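Side-chain contacts in putative citrate lyase, alfa subunit (Streptococcus mutans, PDB 2HJ0), which is probably a CitF-family citrate lyase alpha subunit of uncharacterised role, an alpha/beta protein built around two largely parallel beta sheets: residues A169-S172 with A178-T181; P217-Q222 with H346-A351. All blocks are in the same frame, centred on the assembly; numbering follows the deposited sequence.

Contact 1 of 2, residues A169-S172 with A178-T181; sequences APSS and ANGT
Ser172 and Ala178 face each other as an antiparallel non-hydrogen-bonded pair, their CA atoms 4.1 Å apart. Next to it, Asn179 N gives Ser171 O a weak hydrogen bond of 3.3 Å. Pro170 and Gly180 follow, with their CA atoms 5.4 Å apart.

The Ala178 methyl packs on Ala169, the two CB atoms 3.6 Å apart, and also lies near the carbonyl oxygen of Ser171. Ser172 CB is beside it on the same face of the ladder; a single methyl suits a place where two backbones run so close. The first torsion of Ser172 (chi1 168°) carries OG away from its own N and leaves CB as the part nearest the methyl.

These residues form a small two-stranded beta hairpin, strands 171-172 and 178-179 joined by five residues, which follows directly on strand 164-169 of the large mixed sheet. Ser172 rests on Ile205 and Thr207 of the neighbouring strand 202-207.

The other face carries Ser171 and Asn179, with Ser171 OG 2.9 Å from Asn179 OD1. Asparagine suits this position because its amide can serve two ends at once. OD1 accepts from Thr181 N at 3.0 Å, closing an Asx turn in which the donor lies 21° from the carbonyl plane, while ND2 gives its hydrogen bond to Pro217 O. The ring of Pro170 is near Asn179 and Gly180, though its exact placement is uncertain.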
# COMPACT_ATOMS: atom_id res chain seq x y z
N ALA A 169 10.35 12.32 6.84
CA ALA A 169 8.90 12.49 6.82
C ALA A 169 8.53 13.69 7.67
O ALA A 169 8.88 13.76 8.86
CB ALA A 169 8.20 11.26 7.34
N PRO A 170 7.85 14.67 7.07
CA PRO A 170 7.46 15.86 7.83
C PRO A 170 6.58 15.59 9.05
O PRO A 170 6.37 16.47 9.88
CB PRO A 170 6.77 16.74 6.78
CG PRO A 170 6.30 15.77 5.76
CD PRO A 170 7.46 14.80 5.66
N SER A 171 6.05 14.37 9.15
CA SER A 171 5.24 13.98 10.31
C SER A 171 5.22 12.46 10.45
O SER A 171 5.31 11.73 9.46
CB SER A 171 3.80 14.52 10.21
OG SER A 171 3.10 14.03 9.08
N SER A 172 5.12 11.98 11.69
CA SER A 172 5.10 10.55 11.96
C SER A 172 4.79 10.28 13.43
O SER A 172 5.12 11.10 14.29
CB SER A 172 6.47 9.96 11.61
OG SER A 172 6.59 8.64 12.10
N ALA A 178 3.56 7.70 8.70
CA ALA A 178 4.07 9.01 8.28
C ALA A 178 3.41 9.56 7.03
O ALA A 178 2.83 8.82 6.23
CB ALA A 178 5.58 8.91 8.06
N ASN A 179 3.48 10.87 6.85
CA ASN A 179 2.92 11.47 5.65
C ASN A 179 3.71 12.72 5.32
O ASN A 179 4.52 13.17 6.13
CB ASN A 179 1.41 11.77 5.81
CG ASN A 179 1.11 12.87 6.81
OD1 ASN A 179 1.55 14.00 6.65
ND2 ASN A 179 0.34 12.54 7.85
N GLY A 180 3.51 13.27 4.13
CA GLY A 180 4.26 14.45 3.76
C GLY A 180 3.43 15.71 3.68
O GLY A 180 3.88 16.71 3.12
N THR A 181 2.23 15.68 4.25
CA THR A 181 1.35 16.83 4.21
C THR A 181 1.04 17.42 5.57
O THR A 181 0.14 18.24 5.69
CB THR A 181 0.04 16.46 3.53
OG1 THR A 181 -0.54 15.34 4.22
CG2 THR A 181 0.28 16.09 2.06

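Contact 2 of 2, residues P217-Q222 with H346-A351; sequences PISIPQ and HYEIDA
Ser219 and Glu348 meet through a single polar link between segments whose backbones stay well apart, with 8.1 Å between their CA atoms. The hydrogen bond runs from Ser219 OG to Glu348 OE2 at 2.6 Å, and it uses the syn lone pair, on the side of the other carboxylate oxygen. OG therefore also lies near OE1, at 3.1 Å, although the bond is made to OE2. OE1 in turn accepts from the backbone N of Leu190, so both oxygens have donors and the carboxylate is held against rotation.

Side-chain shape closes the gap. Glutamate has the necessary length: with CG opposite its own backbone N (chi1 175°) and the chain straight beyond it, the carboxylate is carried across from the strand to the loop. Serine offers a hydroxyl on a short stem, which needs little room in a buried place.

Beyond the bond there is almost no packing between the segments; no other pair of residues touches. The glutamate side chain also touches Met194 and Leu339, of helices 191-199 and 333-341. Nearby residues serve the dimer instead: Tyr347 OH is hydrogen-bonded to Ile218 N of the second subunit, and the reverse pair is made as well.

On the loop side, Ser219 and Ile220 together face Ala178 in a classic beta bulge. The bond ties this loop, which follows strand 202-207 of one largely parallel sheet, to strand 346-348, the outermost strand of the other within this chain, where two alpha/beta units of a CitF-family protein pack together.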
# COMPACT_ATOMS: atom_id res chain seq x y z
N PRO A 217 -3.24 11.62 7.38
CA PRO A 217 -3.24 10.48 6.46
C PRO A 217 -1.98 9.64 6.64
O PRO A 217 -1.05 10.05 7.33
CB PRO A 217 -3.25 11.14 5.08
CG PRO A 217 -3.73 12.51 5.32
CD PRO A 217 -3.15 12.89 6.65
N ILE A 218 -1.94 8.49 5.98
CA ILE A 218 -0.79 7.59 6.08
C ILE A 218 -0.18 7.29 4.72
O ILE A 218 -0.76 6.56 3.92
CB ILE A 218 -1.22 6.29 6.73
CG1 ILE A 218 -1.86 6.60 8.09
CG2 ILE A 218 -0.04 5.37 6.83
CD1 ILE A 218 -2.46 5.39 8.81
N SER A 219 0.98 7.86 4.43
CA SER A 219 1.64 7.58 3.15
C SER A 219 2.57 6.37 3.31
O SER A 219 2.80 5.61 2.37
CB SER A 219 2.42 8.81 2.68
OG SER A 219 1.54 9.91 2.53
N ILE A 220 3.10 6.21 4.51
CA ILE A 220 3.98 5.10 4.84
C ILE A 220 3.43 4.53 6.16
O ILE A 220 3.42 5.21 7.19
CB ILE A 220 5.41 5.59 4.99
CG1 ILE A 220 5.89 6.09 3.63
CG2 ILE A 220 6.28 4.49 5.54
CD1 ILE A 220 7.25 6.70 3.61
N PRO A 221 2.94 3.28 6.12
CA PRO A 221 2.37 2.58 7.27
C PRO A 221 3.40 2.09 8.28
O PRO A 221 4.57 1.85 7.94
CB PRO A 221 1.60 1.44 6.62
CG PRO A 221 2.53 1.06 5.51
CD PRO A 221 2.97 2.39 4.94
N GLN A 222 2.96 1.93 9.52
CA GLN A 222 3.82 1.46 10.60
C GLN A 222 4.39 0.08 10.25
O GLN A 222 5.48 -0.28 10.71
CB GLN A 222 3.01 1.38 11.91
CG GLN A 222 1.75 0.50 11.80
CD GLN A 222 0.77 0.67 12.94
OE1 GLN A 222 0.26 1.75 13.16
NE2 GLN A 222 0.48 -0.42 13.66
N HIS A 346 -7.09 14.91 -5.65
CA HIS A 346 -5.64 15.07 -5.80
C HIS A 346 -5.07 13.90 -5.00
O HIS A 346 -4.98 13.97 -3.77
CB HIS A 346 -5.20 16.42 -5.21
CG HIS A 346 -3.77 16.76 -5.48
ND1 HIS A 346 -3.25 18.02 -5.25
CD2 HIS A 346 -2.74 16.01 -5.93
CE1 HIS A 346 -1.97 18.03 -5.55
NE2 HIS A 346 -1.63 16.82 -5.97
N TYR A 347 -4.70 12.83 -5.71
CA TYR A 347 -4.20 11.60 -5.08
C TYR A 347 -2.70 11.34 -5.16
O TYR A 347 -2.06 11.57 -6.17
CB TYR A 347 -4.93 10.39 -5.66
CG TYR A 347 -5.39 9.39 -4.62
CD1 TYR A 347 -6.43 9.69 -3.75
CD2 TYR A 347 -4.77 8.13 -4.51
CE1 TYR A 347 -6.87 8.77 -2.80
CE2 TYR A 347 -5.19 7.20 -3.55
CZ TYR A 347 -6.25 7.52 -2.70
OH TYR A 347 -6.68 6.60 -1.76
N GLU A 348 -2.16 10.81 -4.07
CA GLU A 348 -0.75 10.49 -3.97
C GLU A 348 -0.46 9.09 -4.51
O GLU A 348 -1.19 8.14 -4.23
CB GLU A 348 -0.31 10.61 -2.51
CG GLU A 348 1.12 10.20 -2.21
CD GLU A 348 1.41 10.22 -0.71
OE1 GLU A 348 2.42 10.85 -0.31
OE2 GLU A 348 0.63 9.62 0.06
N ILE A 349 0.61 8.95 -5.30
CA ILE A 349 0.97 7.66 -5.87
C ILE A 349 2.47 7.40 -5.76
O ILE A 349 3.28 8.33 -5.89
CB ILE A 349 0.58 7.56 -7.36
CG1 ILE A 349 1.37 8.61 -8.15
CG2 ILE A 349 -0.93 7.76 -7.52
CD1 ILE A 349 1.28 8.47 -9.67
N ASP A 350 2.84 6.15 -5.52
CA ASP A 350 4.24 5.75 -5.42
C ASP A 350 4.85 5.73 -6.81
O ASP A 350 4.15 5.54 -7.81
CB ASP A 350 4.36 4.36 -4.79
CG ASP A 350 3.75 3.26 -5.66
OD1 ASP A 350 4.38 2.85 -6.66
OD2 ASP A 350 2.64 2.80 -5.36
N ALA A 351 6.16 5.90 -6.88
CA ALA A 351 6.87 5.90 -8.16
C ALA A 351 6.64 4.65 -9.01
O ALA A 351 6.73 4.72 -10.23
CB ALA A 351 8.37 6.10 -7.94

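How the contacts relate
From the N terminus the chain runs through strand 164-169 and at once into contact 1, which closes a tight loop of five residues between its segments. The chain then passes helix 191-199 and strand 202-207 before reaching 217-222, where contact 2 opens; its loop of 123 residues closes only at 346-351. The two are thus in series, neither enclosing nor crossing the other. In space their centres lie 10 Å apart, and they touch directly: Ala178 O is 2.8 Å from Ser219 N, a probable hydrogen bond. Hairpin, loop 217-222 and strand 346-348 so form a chain of contacts linking the ten-stranded sheet to the nine-stranded one.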